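Long-range contact in sialidase domain-containing protein (Dyadobacter fermentans, PDB 5HX0), which is of unknown function but carries a sialidase-type beta-propeller domain with BNR-like repeats, consistent with a role in binding or cleaving glycans: residues Y269-F279 and R340-D348. Numbering follows the deposited sequence.
Sequences YETPKGDVVAF and RILNAECTD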
loop_
_atom_site.group_PDB
_atom_site.type_symbol
_atom_site.label_atom_id
_atom_site.label_comp_id
_atom_site.label_asym_id
_atom_site.label_seq_id
_atom_site.Cartn_x
_atom_site.Cartn_y
_atom_site.Cartn_z
ATOM N N TYR A 269 -12.574 27.125 -10.207
ATOM C CA TYR A 269 -13.834 27.040 -10.934
ATOM C C TYR A 269 -13.800 28.015 -12.111
ATOM O O TYR A 269 -13.224 29.098 -12.006
ATOM C CB TYR A 269 -15.003 27.345 -9.967
ATOM C CG TYR A 269 -16.364 27.253 -10.608
ATOM C CD1 TYR A 269 -16.940 26.016 -10.854
ATOM C CD2 TYR A 269 -17.071 28.404 -10.962
ATOM C CE1 TYR A 269 -18.185 25.914 -11.465
ATOM C CE2 TYR A 269 -18.336 28.317 -11.568
ATOM C CZ TYR A 269 -18.874 27.053 -11.820
ATOM O OH TYR A 269 -20.102 26.899 -12.425
ATOM N N GLU A 270 -14.397 27.627 -13.234
ATOM C CA GLU A 270 -14.554 28.527 -14.371
ATOM C C GLU A 270 -16.030 28.812 -14.563
ATOM O O GLU A 270 -16.837 27.876 -14.643
ATOM C CB GLU A 270 -13.970 27.924 -15.647
ATOM C CG GLU A 270 -13.906 28.905 -16.820
ATOM C CD GLU A 270 -13.487 28.194 -18.094
ATOM O OE1 GLU A 270 -14.316 27.443 -18.658
ATOM O OE2 GLU A 270 -12.316 28.330 -18.493
ATOM N N THR A 271 -16.380 30.102 -14.649
ATOM C CA THR A 271 -17.778 30.498 -14.760
ATOM C C THR A 271 -18.236 30.432 -16.214
ATOM O O THR A 271 -17.409 30.348 -17.129
ATOM C CB THR A 271 -17.967 31.909 -14.225
ATOM O OG1 THR A 271 -17.356 32.835 -15.134
ATOM C CG2 THR A 271 -17.335 32.031 -12.852
ATOM N N PRO A 272 -19.552 30.463 -16.459
ATOM C CA PRO A 272 -20.019 30.433 -17.857
ATOM C C PRO A 272 -19.466 31.568 -18.696
ATOM O O PRO A 272 -19.159 31.356 -19.876
ATOM C CB PRO A 272 -21.545 30.497 -17.715
ATOM C CG PRO A 272 -21.804 29.769 -16.372
ATOM C CD PRO A 272 -20.648 30.200 -15.496
ATOM N N LYS A 273 -19.271 32.751 -18.123
ATOM C CA LYS A 273 -18.667 33.836 -18.891
ATOM C C LYS A 273 -17.146 33.739 -18.980
ATOM O O LYS A 273 -16.528 34.567 -19.663
ATOM C CB LYS A 273 -19.081 35.185 -18.305
ATOM C CG LYS A 273 -20.555 35.500 -18.534
ATOM C CD LYS A 273 -20.941 36.844 -17.935
ATOM C CE LYS A 273 -22.400 37.158 -18.202
ATOM N NZ LYS A 273 -22.861 38.317 -17.383
ATOM N N GLY A 274 -16.531 32.751 -18.338
ATOM C CA GLY A 274 -15.115 32.496 -18.510
ATOM C C GLY A 274 -14.209 33.074 -17.447
ATOM O O GLY A 274 -12.980 33.033 -17.614
ATOM N N ASP A 275 -14.767 33.634 -16.376
ATOM C CA ASP A 275 -13.955 34.010 -15.230
ATOM C C ASP A 275 -13.410 32.751 -14.565
ATOM O O ASP A 275 -14.081 31.713 -14.522
ATOM C CB ASP A 275 -14.779 34.805 -14.211
ATOM C CG ASP A 275 -15.024 36.238 -14.641
ATOM O OD1 ASP A 275 -14.644 36.604 -15.783
ATOM O OD2 ASP A 275 -15.602 36.992 -13.826
ATOM N N VAL A 276 -12.184 32.846 -14.066
ATOM C CA VAL A 276 -11.562 31.809 -13.246
ATOM C C VAL A 276 -11.626 32.273 -11.794
ATOM O O VAL A 276 -11.089 33.334 -11.450
ATOM C CB VAL A 276 -10.106 31.560 -13.671
ATOM C CG1 VAL A 276 -9.440 30.550 -12.733
ATOM C CG2 VAL A 276 -10.032 31.113 -15.142
ATOM N N VAL A 277 -12.260 31.479 -10.938
ATOM C CA VAL A 277 -12.456 31.817 -9.533
ATOM C C VAL A 277 -11.804 30.748 -8.666
ATOM O O VAL A 277 -11.945 29.551 -8.941
ATOM C CB VAL A 277 -13.965 31.939 -9.220
ATOM C CG1 VAL A 277 -14.191 31.956 -7.757
ATOM C CG2 VAL A 277 -14.524 33.219 -9.867
ATOM N N ALA A 278 -11.089 31.175 -7.624
ATOM C CA ALA A 278 -10.488 30.258 -6.655
ATOM C C ALA A 278 -11.047 30.529 -5.263
ATOM O O ALA A 278 -11.068 31.678 -4.815
ATOM C CB ALA A 278 -8.957 30.393 -6.643
ATOM N N PHE A 279 -11.474 29.465 -4.571
ATOM C CA PHE A 279 -12.047 29.559 -3.231
ATOM C C PHE A 279 -11.026 29.029 -2.225
ATOM O O PHE A 279 -10.649 27.853 -2.287
ATOM C CB PHE A 279 -13.356 28.768 -3.133
ATOM C CG PHE A 279 -14.414 29.196 -4.126
ATOM C CD1 PHE A 279 -15.182 30.349 -3.898
ATOM C CD2 PHE A 279 -14.652 28.447 -5.271
ATOM C CE1 PHE A 279 -16.180 30.748 -4.798
ATOM C CE2 PHE A 279 -15.649 28.847 -6.192
ATOM C CZ PHE A 279 -16.413 30.000 -5.944
ATOM N N ARG A 340 -23.379 27.241 0.616
ATOM C CA ARG A 340 -24.257 28.278 0.094
ATOM C C ARG A 340 -24.274 28.178 -1.426
ATOM O O ARG A 340 -23.331 27.680 -2.034
ATOM C CB ARG A 340 -23.828 29.682 0.566
ATOM C CG ARG A 340 -22.364 30.036 0.362
ATOM C CD ARG A 340 -21.999 31.359 1.095
ATOM N NE ARG A 340 -21.939 31.206 2.550
ATOM C CZ ARG A 340 -22.042 32.210 3.418
ATOM N NH1 ARG A 340 -22.218 33.459 2.982
ATOM N NH2 ARG A 340 -21.985 31.975 4.724
ATOM N N ILE A 341 -25.364 28.628 -2.039
ATOM C CA ILE A 341 -25.522 28.523 -3.482
ATOM C C ILE A 341 -25.303 29.901 -4.081
ATOM O O ILE A 341 -26.057 30.835 -3.786
ATOM C CB ILE A 341 -26.905 27.968 -3.858
ATOM C CG1 ILE A 341 -27.069 26.540 -3.327
ATOM C CG2 ILE A 341 -27.105 28.041 -5.379
ATOM C CD1 ILE A 341 -28.435 25.927 -3.670
ATOM N N LEU A 342 -24.278 30.028 -4.913
ATOM C CA LEU A 342 -23.917 31.298 -5.522
ATOM C C LEU A 342 -24.566 31.424 -6.894
ATOM O O LEU A 342 -24.957 30.429 -7.511
ATOM C CB LEU A 342 -22.398 31.404 -5.645
ATOM C CG LEU A 342 -21.581 31.109 -4.381
ATOM C CD1 LEU A 342 -20.112 31.380 -4.651
ATOM C CD2 LEU A 342 -22.088 31.953 -3.204
ATOM N N ASN A 343 -24.684 32.664 -7.373
ATOM C CA ASN A 343 -25.109 32.850 -8.756
ATOM C C ASN A 343 -24.025 32.313 -9.705
ATOM O O ASN A 343 -22.920 31.944 -9.286
ATOM C CB ASN A 343 -25.439 34.327 -9.036
ATOM C CG ASN A 343 -24.274 35.280 -8.737
ATOM O OD1 ASN A 343 -23.105 34.917 -8.833
ATOM N ND2 ASN A 343 -24.611 36.524 -8.384
ATOM N N ALA A 344 -24.357 32.260 -11.001
ATOM C CA ALA A 344 -23.479 31.595 -11.971
ATOM C C ALA A 344 -22.071 32.185 -11.971
ATOM O O ALA A 344 -21.083 31.457 -12.117
ATOM C CB ALA A 344 -24.095 31.683 -13.366
ATOM N N GLU A 345 -21.952 33.495 -11.794
ATOM C CA GLU A 345 -20.631 34.115 -11.845
ATOM C C GLU A 345 -19.948 34.192 -10.478
ATOM O O GLU A 345 -18.839 34.731 -10.378
ATOM C CB GLU A 345 -20.752 35.502 -12.488
ATOM C CG GLU A 345 -21.168 35.411 -13.965
ATOM C CD GLU A 345 -20.165 34.639 -14.821
ATOM O OE1 GLU A 345 -18.955 34.921 -14.707
ATOM O OE2 GLU A 345 -20.585 33.736 -15.601
ATOM N N CYS A 346 -20.573 33.644 -9.430
ATOM C CA CYS A 346 -19.953 33.528 -8.102
ATOM C C CYS A 346 -19.603 34.896 -7.516
ATOM O O CYS A 346 -18.567 35.059 -6.873
ATOM C CB CYS A 346 -18.711 32.630 -8.133
ATOM S SG CYS A 346 -19.017 30.922 -8.682
ATOM N N THR A 347 -20.485 35.880 -7.716
ATOM C CA THR A 347 -20.256 37.231 -7.203
ATOM C C THR A 347 -21.014 37.527 -5.915
ATOM O O THR A 347 -20.660 38.477 -5.206
ATOM C CB THR A 347 -20.653 38.284 -8.250
ATOM O OG1 THR A 347 -22.043 38.140 -8.588
ATOM C CG2 THR A 347 -19.826 38.134 -9.513
ATOM N N ASP A 348 -22.036 36.740 -5.587
ATOM C CA ASP A 348 -22.961 37.084 -4.516
ATOM C C ASP A 348 -22.717 36.273 -3.245
ATOM O O ASP A 348 -23.661 35.986 -2.499
ATOM C CB ASP A 348 -24.401 36.917 -5.001
ATOM C CG ASP A 348 -24.760 35.475 -5.313
ATOM O OD1 ASP A 348 -23.852 34.629 -5.442
ATOM O OD2 ASP A 348 -25.964 35.201 -5.445
HETATM O O HOH W 1 -21.748 28.833 -12.840
HETATM O O HOH W 2 -18.387 37.274 -14.615
#
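Glu345 reaches into the beta turn Thr271-Gly274 and holds it with its carboxylate. From CB the chain runs to CG, which lies anti to the carbonyl carbon (chi1 -66°). It then bends at chi2 (-61°), which brings the carboxylate across the side chains of Thr271 and Lys273. Glu345 CD lies 3.6 Å from Thr271 CB. Glu345 OE1 accepts a hydrogen bond from Thr271 OG1 at 2.7 Å. Glu345 OE2 accepts one from Lys273 N at 3.0 Å. Both donors come from the syn side, somewhat out of the carboxylate plane. Glu345 OE2 also touches Pro272 CD, and Lys273 CG lies 3.4 Å from Glu345 OE2. Thr271 OG1 in turn accepts a bond from Asp275 N, so one hydroxyl links the hairpin loop to the carboxylate.

Asp275 OD2 approaches Glu345 OE1 to 4.0 Å. A salt bridge from Asp275 to Arg293 probably eases this like-charge pair. Deeper down, Cys346 SG sits at the edge of the Phe279 ring, 3.9 Å from Phe279 CZ, and meets the Tyr269 ring obliquely. A water joins Tyr269 OH to Ala344 O, while Arg318 also bonds the hydroxyl.

The contact joins two neighbouring antiparallel sheets of the propeller. The hairpin between strands 262-270 and 276-283 meets the turn that follows strand 336-342, and strand 324-330 packs against Tyr269, Phe279 and Cys346.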